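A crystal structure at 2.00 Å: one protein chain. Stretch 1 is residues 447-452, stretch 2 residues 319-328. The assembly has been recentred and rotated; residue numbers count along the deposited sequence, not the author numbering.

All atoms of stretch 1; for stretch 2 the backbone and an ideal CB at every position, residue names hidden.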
ATOM      1  N   ASN B 447     -17.375  12.139  -0.539  1.00 22.20           N
ATOM      2  CA  ASN B 447     -16.438  11.587   0.503  1.00 24.24           C
ATOM      3  C   ASN B 447     -15.076  12.315   0.405  1.00 24.53           C
ATOM      4  O   ASN B 447     -14.733  12.737  -0.669  1.00 25.37           O
ATOM      5  CB  ASN B 447     -16.294  10.040   0.370  1.00 23.53           C
ATOM      6  CG  ASN B 447     -17.561   9.302   0.763  1.00 25.51           C
ATOM      7  OD1 ASN B 447     -18.356   9.815   1.550  1.00 25.64           O
ATOM      8  ND2 ASN B 447     -17.779   8.095   0.195  1.00 26.06           N
ATOM      9  N   PHE B 448     -14.345  12.541   1.507  1.00 25.17           N
ATOM     10  CA  PHE B 448     -13.066  13.300   1.457  1.00 25.06           C
ATOM     11  C   PHE B 448     -12.018  12.481   2.190  1.00 24.83           C
ATOM     12  O   PHE B 448     -12.126  12.234   3.401  1.00 25.67           O
ATOM     13  CB  PHE B 448     -13.165  14.728   2.054  1.00 24.58           C
ATOM     14  CG  PHE B 448     -11.828  15.493   2.095  1.00 25.64           C
ATOM     15  CD1 PHE B 448     -11.166  15.893   0.904  1.00 27.69           C
ATOM     16  CD2 PHE B 448     -11.201  15.781   3.310  1.00 21.69           C
ATOM     17  CE1 PHE B 448      -9.942  16.613   0.941  1.00 25.72           C
ATOM     18  CE2 PHE B 448      -9.993  16.470   3.348  1.00 23.15           C
ATOM     19  CZ  PHE B 448      -9.357  16.894   2.160  1.00 23.97           C
ATOM     20  N   LEU B 449     -11.009  12.033   1.461  1.00 26.21           N
ATOM     21  CA  LEU B 449     -10.022  11.148   2.055  1.00 25.81           C
ATOM     22  C   LEU B 449     -10.735   9.938   2.711  1.00 26.77           C
ATOM     23  O   LEU B 449     -11.502   9.266   2.045  1.00 27.36           O
ATOM     24  CB  LEU B 449      -9.164  11.923   3.033  1.00 25.06           C
ATOM     25  CG  LEU B 449      -8.431  13.105   2.329  1.00 22.20           C
ATOM     26  CD1 LEU B 449      -7.514  13.749   3.282  1.00 12.16           C
ATOM     27  CD2 LEU B 449      -7.643  12.592   1.124  1.00 21.23           C
ATOM     28  N   ASP B 450     -10.481   9.686   3.997  1.00 27.61           N
ATOM     29  CA  ASP B 450     -11.062   8.558   4.718  1.00 28.78           C
ATOM     30  C   ASP B 450     -12.355   8.930   5.476  1.00 28.43           C
ATOM     31  O   ASP B 450     -13.021   8.067   6.113  1.00 28.05           O
ATOM     32  CB  ASP B 450     -10.020   8.000   5.693  1.00 29.75           C
ATOM     33  CG  ASP B 450      -9.665   8.972   6.751  1.00 34.02           C
ATOM     34  OD1 ASP B 450      -9.048  10.019   6.403  1.00 33.95           O
ATOM     35  OD2 ASP B 450     -10.031   8.687   7.931  1.00 38.37           O
ATOM     36  N   LEU B 451     -12.690  10.215   5.420  1.00 26.24           N
ATOM     37  CA  LEU B 451     -13.964  10.717   5.884  1.00 26.54           C
ATOM     38  C   LEU B 451     -15.038  10.321   4.854  1.00 26.53           C
ATOM     39  O   LEU B 451     -15.078  10.874   3.757  1.00 27.57           O
ATOM     40  CB  LEU B 451     -13.898  12.230   5.968  1.00 26.56           C
ATOM     41  CG  LEU B 451     -14.984  12.981   6.729  1.00 27.74           C
ATOM     42  CD1 LEU B 451     -15.107  12.462   8.172  1.00 25.39           C
ATOM     43  CD2 LEU B 451     -14.573  14.442   6.718  1.00 28.68           C
ATOM     44  N   LYS B 452     -15.869   9.346   5.203  1.00 26.43           N
ATOM     45  CA  LYS B 452     -16.826   8.717   4.292  1.00 27.43           C
ATOM     46  C   LYS B 452     -18.229   8.736   4.874  1.00 28.89           C
ATOM     47  O   LYS B 452     -18.356   8.799   6.077  1.00 30.22           O
ATOM     48  CB  LYS B 452     -16.398   7.279   3.982  1.00 27.84           C
ATOM     49  CG  LYS B 452     -15.158   7.241   3.073  1.00 24.55           C
ATOM     50  CD  LYS B 452     -14.656   5.897   2.785  1.00 25.05           C
ATOM     51  CE  LYS B 452     -13.431   6.004   1.823  1.00 19.15           C
ATOM     52  NZ  LYS B 452     -13.008   4.702   1.273  1.00 28.06           N
ATOM     53  N   UNK B 319     -10.161  17.933  11.947  1.00 22.87           N
ATOM     54  CA  UNK B 319      -8.913  17.973  11.162  1.00 21.89           C
ATOM     55  C   UNK B 319      -9.154  18.011   9.647  1.00 19.12           C
ATOM     56  O   UNK B 319      -8.515  18.778   8.939  1.00 19.10           O
ATOM     57  CB  UNK B 319      -8.051  16.756  11.504  1.00 21.89           C
ATOM     58  N   UNK B 320     -10.083  17.217   9.143  1.00 18.62           N
ATOM     59  CA  UNK B 320     -10.317  17.136   7.699  1.00 17.59           C
ATOM     60  C   UNK B 320     -10.706  18.448   7.039  1.00 18.42           C
ATOM     61  O   UNK B 320     -10.508  18.616   5.846  1.00 17.69           O
ATOM     62  CB  UNK B 320     -11.414  16.106   7.423  1.00 17.59           C
ATOM     63  N   UNK B 321     -11.375  19.325   7.789  1.00 17.27           N
ATOM     64  CA  UNK B 321     -12.023  20.502   7.214  1.00 18.39           C
ATOM     65  C   UNK B 321     -10.924  21.498   6.939  1.00 17.94           C
ATOM     66  O   UNK B 321     -10.952  22.171   5.947  1.00 17.74           O
ATOM     67  CB  UNK B 321     -13.096  21.085   8.136  1.00 18.39           C
ATOM     68  N   UNK B 322      -9.907  21.485   7.791  1.00 19.00           N
ATOM     69  CA  UNK B 322      -8.720  22.321   7.600  1.00 20.04           C
ATOM     70  C   UNK B 322      -7.894  21.846   6.423  1.00 20.46           C
ATOM     71  O   UNK B 322      -7.372  22.658   5.710  1.00 21.78           O
ATOM     72  CB  UNK B 322      -7.861  22.331   8.866  1.00 20.04           C
ATOM     73  N   UNK B 323      -7.668  20.529   6.314  1.00 18.82           N
ATOM     74  CA  UNK B 323      -6.922  19.915   5.222  1.00 17.69           C
ATOM     75  C   UNK B 323      -7.650  20.133   3.899  1.00 17.66           C
ATOM     76  O   UNK B 323      -7.042  20.454   2.884  1.00 14.80           O
ATOM     77  CB  UNK B 323      -6.718  18.421   5.481  1.00 17.69           C
ATOM     78  N   UNK B 324      -8.976  19.950   3.899  1.00 19.09           N
ATOM     79  CA  UNK B 324      -9.744  20.277   2.701  1.00 19.51           C
ATOM     80  C   UNK B 324      -9.605  21.741   2.273  1.00 20.49           C
ATOM     81  O   UNK B 324      -9.421  22.025   1.086  1.00 20.99           O
ATOM     82  CB  UNK B 324     -11.221  19.954   2.938  1.00 19.51           C
ATOM     83  N   UNK B 325      -9.701  22.684   3.212  1.00 21.38           N
ATOM     84  CA  UNK B 325      -9.584  24.137   2.859  1.00 22.03           C
ATOM     85  C   UNK B 325      -8.215  24.508   2.368  1.00 20.53           C
ATOM     86  O   UNK B 325      -8.077  25.456   1.568  1.00 20.90           O
ATOM     87  CB  UNK B 325      -9.920  25.016   4.066  1.00 22.03           C
ATOM     88  N   UNK B 326      -7.190  23.861   2.932  1.00 18.70           N
ATOM     89  CA  UNK B 326      -5.801  24.140   2.501  1.00 19.15           C
ATOM     90  C   UNK B 326      -5.592  23.684   1.042  1.00 18.78           C
ATOM     91  O   UNK B 326      -4.949  24.378   0.191  1.00 19.84           O
ATOM     92  CB  UNK B 326      -4.802  23.437   3.422  1.00 19.15           C
ATOM     93  N   UNK B 327      -6.180  22.531   0.738  1.00 17.78           N
ATOM     94  CA  UNK B 327      -6.117  21.994  -0.611  1.00 17.75           C
ATOM     95  C   UNK B 327      -6.940  22.845  -1.587  1.00 16.26           C
ATOM     96  O   UNK B 327      -6.571  23.020  -2.693  1.00 14.25           O
ATOM     97  CB  UNK B 327      -6.611  20.546  -0.623  1.00 17.75           C
ATOM     98  N   UNK B 328      -8.140  23.258  -1.238  1.00 17.57           N
ATOM     99  CA  UNK B 328      -8.805  24.199  -2.155  1.00 18.11           C
ATOM    100  C   UNK B 328      -7.946  25.471  -2.393  1.00 16.20           C
ATOM    101  O   UNK B 328      -7.955  25.992  -3.486  1.00 17.06           O
ATOM    102  CB  UNK B 328     -10.173  24.590  -1.593  1.00 18.11           C
TER

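Stretch 1 is a tight loop: Phe448 to Leu451 form a type II' beta turn, with Leu451 N donating to Phe448 O at 2.9 Å and Phe448 N to Leu451 O, also at 2.9 Å. Stretch 2 is helical, so any face it presents should recur every three to four residues.

At 319 the ideal CB has nothing of stretch 1 within 5.5 Å, so the loop sets no preference. The residue is Pro319, and its side chain makes no contact with the loop.

Position 320 is closely framed by the loop. Its CA lies 7.6 Å from Leu451 CA, and its ideal CB points toward the loop, 3.6 Å from Leu451 CD2 and 4.1 Å from Phe448 CD2. Beyond these apolar groups waits the carboxylate of Asp450. A side chain with a flat or aliphatic body and a donor at its end would suit: histidine, lysine, arginine, or perhaps glutamine. The deposited residue is His320, chi1 in m. Its NE2 donates to Asp450 OD1 at 3.1 Å with an N-H...acceptor angle of 155°, near the ring plane, as expected for an in-plane N-H. One face of the ring is covered by Leu451, whose CB sits 3.8 Å from the ring centroid, 14° off the normal, in a CH-pi contact.

At 321 and 322 CA-to-CB points away, and the loop offers no guidance; they are Val321 and Phe322, neither in contact.

At 323 the ideal CB points toward the loop, 4.4 Å from Phe448 CE2 and 5.2 Å from Leu449 CD1. An apolar side chain such as leucine, isoleucine, valine or methionine fits. Ile323 brings CG2 to 3.9 Å from Phe448 CZ, at the ring edge, and 4.3 Å from Leu449 CD1.

At 324 CA-to-CB points sideways, but the ideal CB is just 3.7 Å from Phe448 CZ. Alanine would already touch the ring; a larger side chain could continue past it. The residue is Tyr324, chi1 in t, and its ring continues beyond Phe448. Its CB lies over the Phe448 face, 3.9 Å from the centroid, and its ring turns an edge to that face, with centroids 5.6 Å apart and planes at 87°.

Positions 325 and 326 find nothing of the loop near their ideal CBs; they are Cys325 and Ala326.

At 327 the ideal CB points toward the loop, but 5.4 Å from Phe448 CZ, leaving room for a long apolar or aromatic side chain. Phe327, chi1 in m, spans the gap, its CD2 reaching 3.9 Å from Phe448 CZ.

Position 328 is out of reach; Ile328 makes no contact.

Stretch 2 319-328: PHVFIYCAFI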
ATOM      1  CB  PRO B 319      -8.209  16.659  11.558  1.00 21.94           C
ATOM      2  CG  PRO B 319      -8.740  16.359  12.922  1.00 24.04           C
ATOM      3  CD  PRO B 319     -10.195  16.772  12.863  1.00 22.69           C
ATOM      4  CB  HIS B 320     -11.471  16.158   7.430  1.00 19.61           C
ATOM      5  CG  HIS B 320     -11.112  14.728   7.660  1.00 18.99           C
ATOM      6  ND1 HIS B 320     -11.179  13.954   8.769  1.00 24.53           N
ATOM      7  CD2 HIS B 320     -10.574  13.935   6.671  1.00 21.58           C
ATOM      8  CE1 HIS B 320     -10.709  12.711   8.427  1.00 19.44           C
ATOM      9  NE2 HIS B 320     -10.368  12.719   7.149  1.00 20.21           N
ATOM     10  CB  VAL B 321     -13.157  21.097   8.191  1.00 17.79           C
ATOM     11  CG1 VAL B 321     -13.740  22.469   7.676  1.00 18.74           C
ATOM     12  CG2 VAL B 321     -14.262  20.119   8.309  1.00 17.50           C
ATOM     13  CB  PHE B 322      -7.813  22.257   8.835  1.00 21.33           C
ATOM     14  CG  PHE B 322      -8.391  22.904  10.087  1.00 21.98           C
ATOM     15  CD1 PHE B 322      -8.233  24.260  10.317  1.00 25.67           C
ATOM     16  CD2 PHE B 322      -9.072  22.132  11.031  1.00 25.52           C
ATOM     17  CE1 PHE B 322      -8.741  24.859  11.484  1.00 23.71           C
ATOM     18  CE2 PHE B 322      -9.580  22.714  12.211  1.00 26.38           C
ATOM     19  CZ  PHE B 322      -9.387  24.083  12.442  1.00 24.77           C
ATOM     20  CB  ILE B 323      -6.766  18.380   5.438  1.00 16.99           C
ATOM     21  CG1 ILE B 323      -6.091  18.028   6.776  1.00 17.58           C
ATOM     22  CG2 ILE B 323      -6.115  17.684   4.223  1.00 17.68           C
ATOM     23  CD1 ILE B 323      -6.078  16.473   7.055  1.00 18.36           C
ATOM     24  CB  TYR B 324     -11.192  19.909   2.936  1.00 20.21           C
ATOM     25  CG  TYR B 324     -12.116  20.537   1.966  1.00 19.48           C
ATOM     26  CD1 TYR B 324     -12.356  19.962   0.704  1.00 15.00           C
ATOM     27  CD2 TYR B 324     -12.755  21.734   2.300  1.00 22.04           C
ATOM     28  CE1 TYR B 324     -13.197  20.595  -0.169  1.00 20.67           C
ATOM     29  CE2 TYR B 324     -13.590  22.366   1.443  1.00 19.01           C
ATOM     30  CZ  TYR B 324     -13.829  21.804   0.229  1.00 22.30           C
ATOM     31  OH  TYR B 324     -14.700  22.474  -0.602  1.00 21.02           O
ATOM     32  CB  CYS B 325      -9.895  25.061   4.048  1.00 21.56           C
ATOM     33  SG  CYS B 325     -11.672  25.079   4.443  1.00 31.39           S
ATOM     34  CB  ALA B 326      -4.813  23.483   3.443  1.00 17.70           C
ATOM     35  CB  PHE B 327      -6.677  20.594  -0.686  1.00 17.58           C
ATOM     36  CG  PHE B 327      -5.816  19.489  -0.085  1.00 17.77           C
ATOM     37  CD1 PHE B 327      -4.458  19.643   0.203  1.00 18.88           C
ATOM     38  CD2 PHE B 327      -6.398  18.215   0.071  1.00 19.36           C
ATOM     39  CE1 PHE B 327      -3.703  18.573   0.695  1.00 16.89           C
ATOM     40  CE2 PHE B 327      -5.639  17.125   0.582  1.00 19.34           C
ATOM     41  CZ  PHE B 327      -4.306  17.317   0.926  1.00 17.13           C
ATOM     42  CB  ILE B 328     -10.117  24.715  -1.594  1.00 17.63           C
ATOM     43  CG1 ILE B 328     -11.148  23.586  -1.383  1.00 17.91           C
ATOM     44  CG2 ILE B 328     -10.608  25.870  -2.460  1.00 18.29           C
ATOM     45  CD1 ILE B 328     -11.421  22.728  -2.580  1.00 13.72           C
TER
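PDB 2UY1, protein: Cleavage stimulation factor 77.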